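Local coordinates for protein A-adding tRNA nucleotidyltransferase (Aquifex aeolicus, PDB 4WBY) that adds the terminal adenosine to tRNAs ending in CC, using ATP and magnesium to complete the 3' CCA end, at residues G17-A20 and K21-L25; D217-L220 and E221-L225. One frame throughout, in Å; residues are numbered along the deposited sequence.

Interaction 1: residues G17-A20 and K21-L25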
# COMPACT_ATOMS: atom_id res chain seq x y z
N GLY A 17 4.42 16.11 26.26
CA GLY A 17 4.61 15.65 27.63
C GLY A 17 4.40 16.76 28.66
O GLY A 17 3.88 16.51 29.75
N GLN A 18 4.84 17.97 28.32
CA GLN A 18 4.66 19.11 29.22
C GLN A 18 3.18 19.44 29.39
O GLN A 18 2.70 19.63 30.52
CB GLN A 18 5.42 20.32 28.69
CG GLN A 18 6.94 20.15 28.71
CD GLN A 18 7.66 21.10 27.75
OE1 GLN A 18 7.03 21.88 27.03
NE2 GLN A 18 8.99 21.02 27.72
N ILE A 19 2.46 19.50 28.28
CA ILE A 19 1.03 19.79 28.35
C ILE A 19 0.30 18.67 29.08
O ILE A 19 -0.59 18.93 29.89
CB ILE A 19 0.44 19.97 26.93
CG1 ILE A 19 1.05 21.20 26.26
CG2 ILE A 19 -1.07 20.13 26.99
CD1 ILE A 19 0.70 21.33 24.80
N ALA A 20 0.69 17.42 28.82
CA ALA A 20 0.07 16.30 29.53
C ALA A 20 0.21 16.47 31.04
O ALA A 20 -0.77 16.31 31.78
CB ALA A 20 0.68 14.97 29.07
N LYS A 21 1.41 16.80 31.50
CA LYS A 21 1.62 17.01 32.93
C LYS A 21 0.75 18.14 33.46
O LYS A 21 0.16 18.02 34.54
CB LYS A 21 3.09 17.32 33.25
CG LYS A 21 3.35 17.43 34.75
CD LYS A 21 3.18 16.07 35.42
CE LYS A 21 3.23 16.16 36.93
NZ LYS A 21 2.01 16.79 37.48
N GLU A 22 0.65 19.24 32.71
CA GLU A 22 -0.18 20.37 33.14
C GLU A 22 -1.64 19.96 33.33
O GLU A 22 -2.34 20.49 34.19
CB GLU A 22 -0.10 21.52 32.12
CG GLU A 22 1.27 22.16 31.97
CD GLU A 22 1.32 23.16 30.83
OE1 GLU A 22 0.27 23.74 30.49
OE2 GLU A 22 2.41 23.37 30.26
N MET A 23 -2.08 19.00 32.52
CA MET A 23 -3.45 18.50 32.56
C MET A 23 -3.65 17.29 33.47
O MET A 23 -4.76 16.78 33.61
CB MET A 23 -3.91 18.14 31.15
CG MET A 23 -3.88 19.30 30.21
SD MET A 23 -4.40 18.83 28.58
CE MET A 23 -4.59 20.45 27.86
N GLY A 24 -2.56 16.83 34.08
CA GLY A 24 -2.62 15.65 34.93
C GLY A 24 -2.80 14.35 34.15
O GLY A 24 -3.34 13.38 34.68
N LEU A 25 -2.33 14.34 32.90
CA LEU A 25 -2.46 13.18 32.03
C LEU A 25 -1.11 12.59 31.67
O LEU A 25 -0.08 13.16 32.02
CB LEU A 25 -3.20 13.55 30.75
CG LEU A 25 -4.49 14.35 30.98
CD1 LEU A 25 -5.14 14.70 29.66
CD2 LEU A 25 -5.44 13.56 31.88
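I19 and M23, one turn apart at the C-terminal end of helix 7-22, run alongside each other, and the CG2 branch of I19 against the CE methyl of M23 forms the tightly packed part of this contact. I19 CG2 stands 3.6 Å from M23 CE. The branch reaches that place because CG2, not CG1, is anti to the backbone N of I19, while the M23 chain runs extended beyond CG (chi2 179°) and lays its methyl beside it. The helix ends here in a Schellman motif around G24. K21 N, E22 N and M23 N still make i to i-4 bonds to G17 O, Q18 O and I19 O, the last at 3.0 Å. G24 then turns to positive phi (72°), and the chain folds back: G24 N binds K21 O at 3.0 Å and L25 N binds A20 O at 2.8 Å. L25 N meets that oxygen from above the carbonyl plane, and a weak bond from M23 N, 3.1 Å away, reaches the same A20 O. Across the turn, A20 CB and L25 CB come no nearer than 4.5 Å, a loose apolar touch. On the solvent side, K21 and E22 are exposed. K21 bends at chi2 and chi4 and carries its amine away from residues 17-20. E22 passes CG 3.2 Å from Q18 O before its carboxylate reaches R64 in a salt bridge. I19 packs on L57, L61 and R64 of helix 54-65, M23 touches E60 of the same helix, and just past the turn the chain enters strand 26-30 of the mixed sheet.

Interaction 2: residues D217-L220 and E221-L225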
# COMPACT_ATOMS: atom_id res chain seq x y z
N ASP A 217 5.91 -1.60 -1.87
CA ASP A 217 7.03 -1.92 -2.76
C ASP A 217 7.18 -3.43 -2.94
O ASP A 217 7.52 -3.92 -4.03
CB ASP A 217 8.34 -1.35 -2.21
CG ASP A 217 8.45 0.15 -2.40
OD1 ASP A 217 7.70 0.72 -3.22
OD2 ASP A 217 9.32 0.76 -1.73
N ARG A 218 6.91 -4.18 -1.87
CA ARG A 218 7.04 -5.63 -1.89
C ARG A 218 5.69 -6.33 -2.12
O ARG A 218 5.45 -7.41 -1.58
CB ARG A 218 7.67 -6.12 -0.58
CG ARG A 218 9.06 -5.57 -0.30
CD ARG A 218 10.15 -6.36 -1.01
NE ARG A 218 10.14 -6.18 -2.45
CZ ARG A 218 10.64 -5.11 -3.08
NH1 ARG A 218 11.18 -4.12 -2.38
NH2 ARG A 218 10.59 -5.03 -4.40
N PHE A 219 4.81 -5.73 -2.91
CA PHE A 219 3.52 -6.35 -3.20
C PHE A 219 3.67 -7.77 -3.77
O PHE A 219 2.89 -8.65 -3.41
CB PHE A 219 2.72 -5.46 -4.17
CG PHE A 219 1.29 -5.91 -4.40
CD1 PHE A 219 0.52 -6.43 -3.36
CD2 PHE A 219 0.70 -5.74 -5.64
CE1 PHE A 219 -0.81 -6.82 -3.59
CE2 PHE A 219 -0.62 -6.12 -5.88
CZ PHE A 219 -1.38 -6.66 -4.85
N LEU A 220 4.65 -8.01 -4.64
CA LEU A 220 4.82 -9.36 -5.19
C LEU A 220 5.12 -10.38 -4.08
O LEU A 220 4.56 -11.47 -4.08
CB LEU A 220 5.92 -9.40 -6.26
CG LEU A 220 6.10 -10.77 -6.93
CD1 LEU A 220 4.77 -11.34 -7.41
CD2 LEU A 220 7.09 -10.68 -8.08
N GLU A 221 5.98 -10.01 -3.13
CA GLU A 221 6.26 -10.90 -2.01
C GLU A 221 5.00 -11.14 -1.17
O GLU A 221 4.77 -12.24 -0.67
CB GLU A 221 7.37 -10.34 -1.13
CG GLU A 221 8.77 -10.49 -1.71
CD GLU A 221 9.17 -9.40 -2.69
OE1 GLU A 221 8.35 -8.51 -3.00
OE2 GLU A 221 10.34 -9.45 -3.16
N ILE A 222 4.20 -10.09 -1.02
CA ILE A 222 2.95 -10.23 -0.28
C ILE A 222 2.00 -11.16 -1.03
O ILE A 222 1.35 -12.02 -0.41
CB ILE A 222 2.31 -8.86 -0.03
CG1 ILE A 222 3.22 -8.00 0.87
CG2 ILE A 222 0.93 -9.00 0.61
CD1 ILE A 222 2.84 -6.53 0.92
N LEU A 223 1.92 -11.02 -2.35
CA LEU A 223 1.10 -11.92 -3.16
C LEU A 223 1.56 -13.38 -3.03
O LEU A 223 0.73 -14.28 -3.03
CB LEU A 223 1.11 -11.51 -4.63
CG LEU A 223 0.32 -10.22 -4.92
CD1 LEU A 223 0.48 -9.80 -6.38
CD2 LEU A 223 -1.16 -10.38 -4.56
N GLU A 224 2.87 -13.61 -2.95
CA GLU A 224 3.36 -14.97 -2.73
C GLU A 224 2.87 -15.53 -1.40
O GLU A 224 2.55 -16.72 -1.29
CB GLU A 224 4.88 -15.04 -2.80
CG GLU A 224 5.46 -14.99 -4.21
CD GLU A 224 5.43 -16.34 -4.92
OE1 GLU A 224 4.61 -17.22 -4.54
OE2 GLU A 224 6.24 -16.52 -5.85
N LEU A 225 2.80 -14.68 -0.37
CA LEU A 225 2.26 -15.10 0.91
C LEU A 225 0.75 -15.34 0.80
O LEU A 225 0.23 -16.30 1.37
CB LEU A 225 2.57 -14.07 2.01
CG LEU A 225 4.06 -13.97 2.37
CD1 LEU A 225 4.36 -12.71 3.15
CD2 LEU A 225 4.52 -15.20 3.14
O HOH W 1 8.99 -7.28 -5.24
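R218 and E221 pair where helix 219-228 begins, R218 at its N-cap position, and their charged ends form a salt bridge across the first turn. From R218 CB, 3.5 Å from E221 OE1, the arginine chain bends at chi2 (-84°) and again at chi3, so that it runs alongside the glutamate. CG keeps a wider distance, R218 CD comes to 3.4 Å from E221 OE1, and R218 NE donates to it at 3.0 Å. OE1 lies near the guanidinium plane, yet NE meets it from above the carboxylate plane, the two flat groups being perpendicular. At the tip, NH2 donates to a water that in turn donates to E221 OE1, so this oxygen accepts two bonds. E221 OE2 has its own partner, R253 of helix 243-262; two arginines around one carboxylate would be expected to stabilise its negative charge.

On another side of the turn L223 sits over one face of the F219 ring. L223 CD1 makes a CH-pi contact 4.0 Å from the centroid of the F219 ring, 15° off the ring normal, while CD2 meets CE1 nearer the rim. F219 also touches A213 and L214 of helix 203-214, and L223 touches helix 271-278. L223 N and E224 N bond to F219 O and L220 O, and I222 CG1 rests 3.4 Å from R218 O, the acceptor for I222 N.

Overall arrangement
Interactions 1 and 2 mark opposite kinds of helix boundary: residues 17-25 end helix 7-22, whereas residues 217-225 start helix 219-228. They do not touch; their centres are 43 Å apart and their nearest atoms about 32 Å. Interaction 1 lies at the periphery, about 36 Å from the centre of the chain, beside the mixed sheet that carries D45 and D47, which probably bind magnesium, but away from the magnesium and ATP sites. Interaction 2 is more central, about 11 Å from that centre, in the helical part that follows. There the I222 side chain comes within about 4 Å of that of R172 and about 5 Å of that of R176, which places interaction 2 beside the ATP-binding residues.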